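Local structure of Blr6230 protein (Bradyrhizobium diazoefficiens USDA 110, 5NGG) at residues Pro40-Ile44 with Asn261-Lys265; Asp45-Tyr49 with Tyr58-Thr62; Asn99-His103 with His177-Thr182; Thr167-His172 with Ser183-Thr187. The protein probably hydrolyses the beta-lactam ring of antibiotics, as a subclass B3 metallo-beta-lactamase with zinc ions in its active site. All blocks are in the same frame, centred on the assembly; numbering follows the deposited sequence.

From the N terminus, the chain enters strand 41-44 and contact 1 opens. Strand 47-49 follows at once as its neighbour in the seven-stranded sheet, and contact 2 closes the short hairpin to strand 58-62. The chain then reaches Asn99-His103, after strand 94-98, where contact 3 opens. Contact 4 opens at Thr167-His172, before contact 3 closes at His177-Thr182, and closes itself at Ser183-Thr187. Contacts 3 and 4 therefore cross. Contact 1 closes last, at Asn261-Lys265, so its loop encloses the other three. Contacts 2 and 4 touch where the two sheets pack face to face. Contact 3 joins loops from both sheets at a zinc site.

Contact 1: residues Pro40-Ile44 with Asn261-Lys265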
loop_
_atom_site.group_PDB
_atom_site.type_symbol
_atom_site.label_atom_id
_atom_site.label_comp_id
_atom_site.label_asym_id
_atom_site.label_seq_id
_atom_site.Cartn_x
_atom_site.Cartn_y
_atom_site.Cartn_z
ATOM N N PRO A 40 7.670 -13.646 8.189
ATOM C CA PRO A 40 6.271 -13.600 7.771
ATOM C C PRO A 40 5.348 -14.275 8.779
ATOM O O PRO A 40 5.780 -15.128 9.545
ATOM C CB PRO A 40 6.298 -14.325 6.429
ATOM C CG PRO A 40 7.421 -15.291 6.556
ATOM C CD PRO A 40 8.465 -14.525 7.313
ATOM N N PHE A 41 4.065 -13.926 8.724
ATOM C CA PHE A 41 3.117 -14.438 9.712
ATOM C C PHE A 41 1.687 -14.258 9.250
ATOM O O PHE A 41 1.351 -13.410 8.420
ATOM C CB PHE A 41 3.305 -13.768 11.084
ATOM C CG PHE A 41 2.990 -12.285 11.121
ATOM C CD1 PHE A 41 3.922 -11.331 10.698
ATOM C CD2 PHE A 41 1.747 -11.847 11.568
ATOM C CE1 PHE A 41 3.624 -9.977 10.737
ATOM C CE2 PHE A 41 1.454 -10.484 11.615
ATOM C CZ PHE A 41 2.393 -9.547 11.186
ATOM N N GLN A 42 0.811 -15.082 9.804
ATOM C CA GLN A 42 -0.647 -14.947 9.655
ATOM C C GLN A 42 -1.102 -13.779 10.531
ATOM O O GLN A 42 -0.960 -13.830 11.758
ATOM C CB GLN A 42 -1.348 -16.253 10.076
ATOM C CG GLN A 42 -2.854 -16.205 9.843
ATOM C CD GLN A 42 -3.561 -17.449 10.334
ATOM O OE1 GLN A 42 -2.987 -18.266 11.054
ATOM N NE2 GLN A 42 -4.816 -17.589 9.966
ATOM N N LEU A 43 -1.639 -12.734 9.916
ATOM C CA LEU A 43 -1.997 -11.503 10.598
ATOM C C LEU A 43 -3.428 -11.580 11.160
ATOM O O LEU A 43 -3.639 -11.379 12.366
ATOM C CB LEU A 43 -1.735 -10.332 9.637
ATOM C CG LEU A 43 -1.846 -8.943 10.219
ATOM C CD1 LEU A 43 -1.009 -7.949 9.384
ATOM C CD2 LEU A 43 -3.300 -8.465 10.284
ATOM N N ILE A 44 -4.416 -11.834 10.301
ATOM C CA ILE A 44 -5.796 -12.090 10.749
ATOM C C ILE A 44 -6.479 -12.924 9.673
ATOM O O ILE A 44 -6.380 -12.631 8.498
ATOM C CB ILE A 44 -6.582 -10.792 11.051
ATOM C CG1 ILE A 44 -7.927 -11.130 11.710
ATOM C CG2 ILE A 44 -6.746 -9.895 9.808
ATOM C CD1 ILE A 44 -8.603 -9.931 12.366
ATOM N N ASN A 261 -6.952 -10.515 18.981
ATOM C CA ASN A 261 -6.065 -10.187 17.878
ATOM C C ASN A 261 -5.727 -8.691 17.987
ATOM O O ASN A 261 -6.620 -7.842 17.902
ATOM C CB ASN A 261 -6.714 -10.501 16.553
ATOM C CG ASN A 261 -5.738 -10.314 15.397
ATOM O OD1 ASN A 261 -5.126 -9.280 15.290
ATOM N ND2 ASN A 261 -5.582 -11.310 14.556
ATOM N N PRO A 262 -4.437 -8.353 18.162
ATOM C CA PRO A 262 -4.066 -6.949 18.420
ATOM C C PRO A 262 -4.200 -6.029 17.199
ATOM O O PRO A 262 -4.081 -4.802 17.324
ATOM C CB PRO A 262 -2.611 -7.053 18.877
ATOM C CG PRO A 262 -2.108 -8.282 18.212
ATOM C CD PRO A 262 -3.260 -9.244 18.208
ATOM N N PHE A 263 -4.416 -6.623 16.013
ATOM C CA PHE A 263 -4.636 -5.811 14.812
ATOM C C PHE A 263 -6.036 -5.222 14.722
ATOM O O PHE A 263 -6.295 -4.338 13.908
ATOM C CB PHE A 263 -4.256 -6.609 13.551
ATOM C CG PHE A 263 -2.778 -6.927 13.490
ATOM C CD1 PHE A 263 -1.895 -6.011 12.926
ATOM C CD2 PHE A 263 -2.257 -8.101 14.005
ATOM C CE1 PHE A 263 -0.543 -6.247 12.930
ATOM C CE2 PHE A 263 -0.886 -8.354 13.986
ATOM C CZ PHE A 263 -0.025 -7.418 13.460
ATOM N N ILE A 264 -6.946 -5.680 15.598
ATOM C CA ILE A 264 -8.280 -5.096 15.684
ATOM C C ILE A 264 -8.218 -3.866 16.600
ATOM O O ILE A 264 -8.079 -3.994 17.824
ATOM C CB ILE A 264 -9.299 -6.118 16.231
ATOM C CG1 ILE A 264 -9.401 -7.354 15.314
ATOM C CG2 ILE A 264 -10.662 -5.453 16.432
ATOM C CD1 ILE A 264 -10.177 -8.521 15.900
ATOM N N LYS A 265 -8.350 -2.683 15.999
ATOM C CA LYS A 265 -8.287 -1.390 16.697
ATOM C C LYS A 265 -9.177 -0.428 15.892
ATOM O O LYS A 265 -8.695 0.290 15.023
ATOM C CB LYS A 265 -6.842 -0.920 16.859
ATOM C CG LYS A 265 -6.586 0.251 17.784
ATOM C CD LYS A 265 -5.076 0.406 17.969
ATOM C CE LYS A 265 -4.693 1.631 18.779
#
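One asparagine side chain works in two directions here. Asn261 ND2 donates to Leu43 O at 2.9 Å, nearly straight, and Asn261 OD1 accepts from Phe263 N at 2.8 Å. The second bond makes an Asx turn. It sits inside a type I beta turn from Asn261 to Ile264, whose Ile264 N to Asn261 O bond is 3.2 Å long. The turn belongs to the loop between helix 248-253 and helix 268-291. It packs against edge strand 41-44 of the seven-stranded sheet in the metallo-beta-lactamase fold. Leu43 and Ile44 both face Ile47 there, in a classic beta bulge. The turn presents Phe263 to the strand. Leu43 CG lies over that ring, 3.7 Å from its centroid, a CH-pi contact. Phe41 and Phe263 are near parallel but slid apart, and they touch at Phe41 CE2 and Phe263 CZ, 3.9 Å. Phe41 also meets the ring of Tyr49. Ile44 CD1 reaches Ile264 CG1 at 4.0 Å.

Contact 2: residues Asp45-Tyr49 with Tyr58-Thr62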
loop_
_atom_site.group_PDB
_atom_site.type_symbol
_atom_site.label_atom_id
_atom_site.label_comp_id
_atom_site.label_asym_id
_atom_site.label_seq_id
_atom_site.Cartn_x
_atom_site.Cartn_y
_atom_site.Cartn_z
ATOM N N ASP A 45 -7.111 -14.011 10.095
ATOM C CA ASP A 45 -7.890 -14.883 9.211
ATOM C C ASP A 45 -7.020 -15.238 7.983
ATOM O O ASP A 45 -5.952 -15.840 8.157
ATOM C CB ASP A 45 -9.234 -14.230 8.891
ATOM C CG ASP A 45 -10.255 -15.186 8.295
ATOM O OD1 ASP A 45 -9.993 -16.413 8.168
ATOM O OD2 ASP A 45 -11.357 -14.683 7.944
ATOM N N ASN A 46 -7.461 -14.897 6.771
ATOM C CA ASN A 46 -6.774 -15.280 5.545
ATOM C C ASN A 46 -5.799 -14.232 5.007
ATOM O O ASN A 46 -5.396 -14.322 3.861
ATOM C CB ASN A 46 -7.781 -15.709 4.474
ATOM C CG ASN A 46 -8.773 -14.644 4.071
ATOM O OD1 ASN A 46 -9.168 -13.791 4.876
ATOM N ND2 ASN A 46 -9.249 -14.748 2.836
ATOM N N ILE A 47 -5.394 -13.280 5.848
ATOM C CA ILE A 47 -4.427 -12.230 5.511
ATOM C C ILE A 47 -3.091 -12.558 6.184
ATOM O O ILE A 47 -3.031 -12.686 7.417
ATOM C CB ILE A 47 -4.894 -10.828 5.932
ATOM C CG1 ILE A 47 -6.225 -10.453 5.285
ATOM C CG2 ILE A 47 -3.810 -9.804 5.599
ATOM C CD1 ILE A 47 -6.838 -9.184 5.808
ATOM N N TYR A 48 -2.043 -12.635 5.361
ATOM C CA TYR A 48 -0.704 -13.021 5.810
ATOM C C TYR A 48 0.280 -11.904 5.434
ATOM O O TYR A 48 0.247 -11.394 4.306
ATOM C CB TYR A 48 -0.236 -14.329 5.148
ATOM C CG TYR A 48 -1.112 -15.522 5.471
ATOM C CD1 TYR A 48 -2.360 -15.683 4.877
ATOM C CD2 TYR A 48 -0.710 -16.473 6.417
ATOM C CE1 TYR A 48 -3.184 -16.749 5.205
ATOM C CE2 TYR A 48 -1.526 -17.551 6.737
ATOM C CZ TYR A 48 -2.753 -17.685 6.131
ATOM O OH TYR A 48 -3.578 -18.746 6.463
ATOM N N TYR A 49 1.162 -11.546 6.366
ATOM C CA TYR A 49 2.213 -10.547 6.119
ATOM C C TYR A 49 3.433 -11.246 5.548
ATOM O O TYR A 49 3.920 -12.201 6.149
ATOM C CB TYR A 49 2.578 -9.848 7.442
ATOM C CG TYR A 49 3.509 -8.675 7.268
ATOM C CD1 TYR A 49 4.893 -8.849 7.174
ATOM C CD2 TYR A 49 3.019 -7.387 7.190
ATOM C CE1 TYR A 49 5.762 -7.774 6.990
ATOM C CE2 TYR A 49 3.891 -6.301 7.018
ATOM C CZ TYR A 49 5.251 -6.487 6.904
ATOM O OH TYR A 49 6.026 -5.368 6.722
ATOM N N TYR A 58 1.298 -8.332 1.414
ATOM C CA TYR A 58 0.390 -9.315 1.986
ATOM C C TYR A 58 -0.006 -10.351 0.946
ATOM O O TYR A 58 -0.112 -10.072 -0.239
ATOM C CB TYR A 58 -0.887 -8.667 2.529
ATOM C CG TYR A 58 -0.653 -7.459 3.388
ATOM C CD1 TYR A 58 -0.469 -6.206 2.816
ATOM C CD2 TYR A 58 -0.620 -7.543 4.779
ATOM C CE1 TYR A 58 -0.235 -5.078 3.592
ATOM C CE2 TYR A 58 -0.415 -6.416 5.564
ATOM C CZ TYR A 58 -0.222 -5.191 4.961
ATOM O OH TYR A 58 -0.009 -4.081 5.756
ATOM N N VAL A 59 -0.228 -11.574 1.441
ATOM C CA VAL A 59 -0.940 -12.647 0.716
ATOM C C VAL A 59 -2.323 -12.800 1.332
ATOM O O VAL A 59 -2.487 -12.836 2.565
ATOM C CB VAL A 59 -0.195 -14.000 0.800
ATOM C CG1 VAL A 59 -1.035 -15.148 0.238
ATOM C CG2 VAL A 59 1.107 -13.923 0.034
ATOM N N ILE A 60 -3.324 -12.874 0.474
ATOM C CA ILE A 60 -4.684 -13.159 0.901
ATOM C C ILE A 60 -5.032 -14.533 0.324
ATOM O O ILE A 60 -5.009 -14.725 -0.891
ATOM C CB ILE A 60 -5.662 -12.072 0.423
ATOM C CG1 ILE A 60 -5.263 -10.673 0.928
ATOM C CG2 ILE A 60 -7.060 -12.416 0.901
ATOM C CD1 ILE A 60 -5.918 -9.542 0.180
ATOM N N LYS A 61 -5.297 -15.492 1.205
ATOM C CA LYS A 61 -5.571 -16.853 0.779
ATOM C C LYS A 61 -7.052 -17.020 0.474
ATOM O O LYS A 61 -7.885 -16.804 1.347
ATOM C CB LYS A 61 -5.131 -17.819 1.870
ATOM C CG LYS A 61 -5.251 -19.281 1.481
ATOM C CD LYS A 61 -4.830 -20.198 2.618
ATOM C CE LYS A 61 -4.775 -21.656 2.200
ATOM N NZ LYS A 61 -4.272 -22.537 3.293
ATOM N N THR A 62 -7.363 -17.416 -0.757
ATOM C CA THR A 62 -8.736 -17.660 -1.166
ATOM C C THR A 62 -8.902 -19.129 -1.558
ATOM O O THR A 62 -7.942 -19.871 -1.778
ATOM C CB THR A 62 -9.191 -16.763 -2.352
ATOM O OG1 THR A 62 -8.855 -17.394 -3.594
ATOM C CG2 THR A 62 -8.598 -15.348 -2.251
#
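Backbone hydrogen bonds set the register. Tyr48 N donates to Val59 O at 2.8 Å, and Val59 N returns a bond to Tyr48 O at 2.9 Å. This is an antiparallel hydrogen-bonded pair. Ile47 with Ile60 and Tyr49 with Tyr58 flank it as non-hydrogen-bonded pairs. Lys61 N donates to Asn46 O at 2.9 Å, and the Asn46 side chain extends the pairing, with ND2 to Lys61 O also 2.9 Å. CA-H...O contacts lie between these bonds, such as Ile60 CA to Asn46 O at 3.3 Å. The two strands form a beta hairpin, second and third in the seven-stranded sheet, next to edge strand 41-44, in the alpha-beta/beta-alpha sandwich of metallo-beta-lactamases. The axes of segments 47-49 and 58-62 run at 155° to each other and come within 4.6 Å.

The apolar contacts fall on two faces. Ile47, Tyr49, Tyr58 and Ile60 share one. Ile47 CG2 meets Tyr58 CD2 at 4.0 Å, and Ile60 also packs on Leu169 of the second sheet. Tyr48 and Val59 share the other face, where their CB atoms are 4.4 Å apart.

One aromatic pair is offset edge-to-face. The edge of Tyr49 points toward the face of Tyr58, with centroids 5.8 Å apart and planes at 88°. The hydroxyls hydrogen-bond elsewhere, Tyr49 OH to Thr52 O and Tyr58 OH to Gly240 O.

Contact 3: residues Asn99-His103 with His177-Thr182; sequences NTHAH and HSPGCT. With ZN (zinc ion), chain D.
Both segments are mainly irregular. CA atoms of Thr100 and Thr182 lie 5.0 Å apart, those of His101 and Cys181 4.6 Å. One backbone hydrogen bond joins them, from Thr182 N to Thr100 O at 2.8 Å. Ala102 (phi -95°, psi 65°) centres an inverse gamma turn, and His103 is the N-cap of helix 104-107. A type I turn runs from Ser178 to Cys181.

His101 is p (chi1 76°), His103 m (-69°) and His177 t (-179°). Zinc is held by His101 NE2, His103 ND1 and His177 NE2, each at 2.1 Å, and by a water at 1.9 Å. The edge of His177 meets the face of His101, centroids 4.3 Å apart, planes at 76°. A second water joins His103 NE2 and His177 O, 2.8 Å from each. His101 ND1 hydrogen-bonds to Cys201 O, and His177 ND1 to Thr204 O. Cys181 is disulfide-bonded to Cys201.

Asp105, His106 and His242 hold another zinc nearby. Together the two zincs make the dinuclear site characteristic of subclass B3 metallo-beta-lactamases. Three neutral histidine ligands would leave zinc positive, able to polarise its water, consistent with hydrolysis by a metal-activated water.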
loop_
_atom_site.group_PDB
_atom_site.type_symbol
_atom_site.label_atom_id
_atom_site.label_comp_id
_atom_site.label_asym_id
_atom_site.label_seq_id
_atom_site.Cartn_x
_atom_site.Cartn_y
_atom_site.Cartn_z
ATOM N N ASN A 99 -2.746 -3.412 -6.301
ATOM C CA ASN A 99 -1.853 -2.329 -5.900
ATOM C C ASN A 99 -2.605 -1.315 -5.061
ATOM O O ASN A 99 -3.739 -0.945 -5.394
ATOM C CB ASN A 99 -1.294 -1.662 -7.160
ATOM C CG ASN A 99 -0.169 -0.612 -6.927
ATOM O OD1 ASN A 99 -0.093 0.346 -7.700
ATOM N ND2 ASN A 99 0.724 -0.809 -5.969
ATOM N N THR A 100 -1.942 -0.819 -4.021
ATOM C CA THR A 100 -2.418 0.363 -3.287
ATOM C C THR A 100 -2.055 1.633 -4.067
ATOM O O THR A 100 -2.905 2.463 -4.377
ATOM C CB THR A 100 -1.812 0.465 -1.876
ATOM O OG1 THR A 100 -0.388 0.330 -1.943
ATOM C CG2 THR A 100 -2.451 -0.562 -0.942
ATOM N N HIS A 101 -0.780 1.804 -4.401
ATOM C CA HIS A 101 -0.383 2.984 -5.188
ATOM C C HIS A 101 0.926 2.727 -5.914
ATOM O O HIS A 101 1.746 1.908 -5.510
ATOM C CB HIS A 101 -0.318 4.255 -4.339
ATOM C CG HIS A 101 0.887 4.334 -3.460
ATOM N ND1 HIS A 101 0.897 3.946 -2.136
ATOM C CD2 HIS A 101 2.115 4.842 -3.703
ATOM C CE1 HIS A 101 2.095 4.164 -1.621
ATOM N NE2 HIS A 101 2.866 4.685 -2.557
ATOM N N ALA A 102 1.115 3.469 -6.996
ATOM C CA ALA A 102 2.118 3.137 -8.003
ATOM C C ALA A 102 3.448 3.873 -7.802
ATOM O O ALA A 102 3.846 4.668 -8.640
ATOM C CB ALA A 102 1.542 3.417 -9.376
ATOM N N HIS A 103 4.140 3.587 -6.706
ATOM C CA HIS A 103 5.523 4.001 -6.468
ATOM C C HIS A 103 6.408 2.771 -6.373
ATOM O O HIS A 103 5.940 1.700 -5.972
ATOM C CB HIS A 103 5.661 4.804 -5.170
ATOM C CG HIS A 103 5.025 6.144 -5.206
ATOM N ND1 HIS A 103 4.669 6.798 -4.057
ATOM C CD2 HIS A 103 4.715 6.967 -6.239
ATOM C CE1 HIS A 103 4.167 7.977 -4.374
ATOM N NE2 HIS A 103 4.181 8.104 -5.691
ATOM N N HIS A 177 -1.474 10.849 -2.171
ATOM C CA HIS A 177 -0.117 10.342 -2.184
ATOM C C HIS A 177 0.275 9.898 -3.624
ATOM O O HIS A 177 1.443 10.026 -4.018
ATOM C CB HIS A 177 0.027 9.213 -1.146
ATOM C CG HIS A 177 1.399 8.642 -1.067
ATOM N ND1 HIS A 177 2.413 9.186 -0.315
ATOM C CD2 HIS A 177 1.929 7.580 -1.699
ATOM C CE1 HIS A 177 3.506 8.448 -0.472
ATOM N NE2 HIS A 177 3.246 7.479 -1.320
ATOM N N SER A 178 -0.690 9.359 -4.371
ATOM C CA SER A 178 -0.577 9.208 -5.819
ATOM C C SER A 178 -1.951 9.524 -6.400
ATOM O O SER A 178 -2.953 9.489 -5.672
ATOM C CB SER A 178 -0.137 7.790 -6.207
ATOM O OG SER A 178 -1.211 6.861 -6.058
ATOM N N PRO A 179 -2.024 9.802 -7.706
ATOM C CA PRO A 179 -3.331 10.163 -8.262
ATOM C C PRO A 179 -4.364 9.034 -8.244
ATOM O O PRO A 179 -5.568 9.308 -8.155
ATOM C CB PRO A 179 -3.003 10.648 -9.683
ATOM C CG PRO A 179 -1.690 10.041 -9.994
ATOM C CD PRO A 179 -0.942 9.985 -8.696
ATOM N N GLY A 180 -3.887 7.801 -8.344
ATOM C CA GLY A 180 -4.742 6.614 -8.375
ATOM C C GLY A 180 -4.685 5.765 -7.117
ATOM O O GLY A 180 -5.126 4.615 -7.150
ATOM N N CYS A 181 -4.218 6.343 -6.008
ATOM C CA CYS A 181 -4.078 5.646 -4.727
ATOM C C CYS A 181 -5.442 5.024 -4.338
ATOM O O CYS A 181 -6.460 5.757 -4.283
ATOM C CB CYS A 181 -3.631 6.700 -3.699
ATOM S SG CYS A 181 -2.629 6.221 -2.271
ATOM N N THR A 182 -5.432 3.706 -4.124
ATOM C CA THR A 182 -6.644 2.930 -3.882
ATOM C C THR A 182 -6.492 2.183 -2.574
ATOM O O THR A 182 -5.552 1.405 -2.387
ATOM C CB THR A 182 -6.885 1.944 -5.031
ATOM O OG1 THR A 182 -6.991 2.683 -6.266
ATOM C CG2 THR A 182 -8.161 1.139 -4.825
HETATM ZN ZN ZN D . 4.413 5.997 -2.166
HETATM O O HOH W 1 2.922 10.571 -6.298
HETATM O O HOH W 2 5.927 5.215 -1.440
#

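Contact 4: residues Thr167-His172 with Ser183-Thr187. With ZN (zinc ion), chain E.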
loop_
_atom_site.group_PDB
_atom_site.type_symbol
_atom_site.label_atom_id
_atom_site.label_comp_id
_atom_site.label_asym_id
_atom_site.label_seq_id
_atom_site.Cartn_x
_atom_site.Cartn_y
_atom_site.Cartn_z
ATOM N N THR A 167 -13.431 -14.737 -1.853
ATOM C CA THR A 167 -12.937 -13.498 -1.260
ATOM C C THR A 167 -13.172 -12.309 -2.185
ATOM O O THR A 167 -12.819 -12.350 -3.345
ATOM C CB THR A 167 -11.443 -13.657 -0.938
ATOM O OG1 THR A 167 -11.285 -14.708 0.023
ATOM C CG2 THR A 167 -10.849 -12.404 -0.362
ATOM N N THR A 168 -13.786 -11.266 -1.647
ATOM C CA THR A 168 -14.054 -10.034 -2.393
ATOM C C THR A 168 -13.461 -8.816 -1.676
ATOM O O THR A 168 -13.634 -8.631 -0.454
ATOM C CB THR A 168 -15.566 -9.845 -2.558
ATOM O OG1 THR A 168 -16.083 -10.935 -3.319
ATOM C CG2 THR A 168 -15.909 -8.541 -3.283
ATOM N N LEU A 169 -12.805 -7.950 -2.454
ATOM C CA LEU A 169 -12.322 -6.669 -1.955
ATOM C C LEU A 169 -13.041 -5.553 -2.695
ATOM O O LEU A 169 -13.375 -5.697 -3.892
ATOM C CB LEU A 169 -10.810 -6.510 -2.128
ATOM C CG LEU A 169 -9.958 -7.532 -1.361
ATOM C CD1 LEU A 169 -9.546 -8.715 -2.244
ATOM C CD2 LEU A 169 -8.743 -6.882 -0.752
ATOM N N THR A 170 -13.258 -4.436 -1.995
ATOM C CA THR A 170 -13.890 -3.251 -2.557
ATOM C C THR A 170 -12.855 -2.126 -2.639
ATOM O O THR A 170 -12.165 -1.822 -1.657
ATOM C CB THR A 170 -15.082 -2.805 -1.701
ATOM O OG1 THR A 170 -16.029 -3.872 -1.647
ATOM C CG2 THR A 170 -15.764 -1.574 -2.284
ATOM N N ALA A 171 -12.737 -1.517 -3.820
ATOM C CA ALA A 171 -11.851 -0.379 -4.049
ATOM C C ALA A 171 -12.446 0.896 -3.497
ATOM O O ALA A 171 -13.615 1.210 -3.767
ATOM C CB ALA A 171 -11.586 -0.227 -5.540
ATOM N N HIS A 172 -11.616 1.677 -2.819
ATOM C CA HIS A 172 -11.959 3.047 -2.448
ATOM C C HIS A 172 -10.933 4.008 -3.017
ATOM O O HIS A 172 -9.735 3.820 -2.829
ATOM C CB HIS A 172 -11.999 3.211 -0.940
ATOM C CG HIS A 172 -13.072 2.431 -0.281
ATOM N ND1 HIS A 172 -14.352 2.903 -0.123
ATOM C CD2 HIS A 172 -13.057 1.185 0.228
ATOM C CE1 HIS A 172 -15.080 1.988 0.487
ATOM N NE2 HIS A 172 -14.313 0.937 0.717
ATOM N N SER A 183 -7.426 2.412 -1.669
ATOM C CA SER A 183 -7.520 1.679 -0.415
ATOM C C SER A 183 -8.523 0.547 -0.580
ATOM O O SER A 183 -9.602 0.744 -1.117
ATOM C CB SER A 183 -7.949 2.616 0.714
ATOM O OG SER A 183 -6.970 3.639 0.923
ATOM N N TRP A 184 -8.148 -0.652 -0.143
ATOM C CA TRP A 184 -8.945 -1.847 -0.420
ATOM C C TRP A 184 -9.604 -2.380 0.856
ATOM O O TRP A 184 -8.921 -2.625 1.844
ATOM C CB TRP A 184 -8.027 -2.925 -0.992
ATOM C CG TRP A 184 -7.476 -2.635 -2.349
ATOM C CD1 TRP A 184 -6.257 -2.105 -2.666
ATOM C CD2 TRP A 184 -8.152 -2.843 -3.582
ATOM N NE1 TRP A 184 -6.128 -1.996 -4.013
ATOM C CE2 TRP A 184 -7.274 -2.451 -4.610
ATOM C CE3 TRP A 184 -9.411 -3.351 -3.927
ATOM C CZ2 TRP A 184 -7.611 -2.575 -5.963
ATOM C CZ3 TRP A 184 -9.743 -3.446 -5.240
ATOM C CH2 TRP A 184 -8.843 -3.083 -6.254
ATOM N N GLU A 185 -10.923 -2.554 0.809
ATOM C CA GLU A 185 -11.683 -3.030 1.963
ATOM C C GLU A 185 -12.084 -4.493 1.787
ATOM O O GLU A 185 -12.503 -4.917 0.710
ATOM C CB GLU A 185 -12.929 -2.174 2.124
ATOM C CG GLU A 185 -13.797 -2.541 3.309
ATOM C CD GLU A 185 -15.025 -1.658 3.450
ATOM O OE1 GLU A 185 -15.287 -0.787 2.570
ATOM O OE2 GLU A 185 -15.752 -1.877 4.456
ATOM N N MET A 186 -11.973 -5.267 2.861
ATOM C CA MET A 186 -12.471 -6.654 2.845
ATOM C C MET A 186 -12.878 -7.084 4.230
ATOM O O MET A 186 -12.449 -6.519 5.225
ATOM C CB MET A 186 -11.477 -7.654 2.262
ATOM C CG MET A 186 -10.208 -7.838 3.066
ATOM S SD MET A 186 -9.148 -9.161 2.426
ATOM C CE MET A 186 -10.013 -10.599 3.047
ATOM N N THR A 187 -13.753 -8.084 4.267
ATOM C CA THR A 187 -14.231 -8.635 5.515
ATOM C C THR A 187 -13.434 -9.902 5.857
ATOM O O THR A 187 -13.169 -10.762 4.991
ATOM C CB THR A 187 -15.705 -9.030 5.375
ATOM O OG1 THR A 187 -16.422 -7.888 4.918
ATOM C CG2 THR A 187 -16.301 -9.536 6.681
HETATM ZN ZN ZN E . -15.225 4.698 -0.558
HETATM O O HOH W 3 -14.909 -9.179 1.864
HETATM O O HOH W 4 -15.457 -6.050 0.024
#
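Trp184 and Leu169 lie at the apolar centre of this antiparallel beta hairpin, part of the second sheet of the metallo-beta-lactamase sandwich. Ala171 CB sits over the six-membered ring of Trp184, 4.2 Å from its centroid, a CH-pi contact. Leu169 CB touches Trp184 CE3 at 3.9 Å, and Leu169 CG meets Met186 CB at 3.9 Å. This face packs on the first sheet, with Leu169 and Met186 both on Ile60. Trp184 NE1 hydrogen-bonds to Asn99 O.

Four backbone hydrogen bonds bind the strands. Thr170 and Glu185 exchange two, Thr170 N to Glu185 O at 2.8 Å and Glu185 N to Thr170 O at 2.9 Å. His172 and Ser183 form the same kind of pair.

The other face is polar and carries Thr170, Glu185, His172 and Ser183. His172 ND1 binds a zinc ion at 2.0 Å, which Glu158 and Lys229 also hold. The other nitrogen of the same ring, His172 NE2, donates to Glu185 OE1 at 2.7 Å.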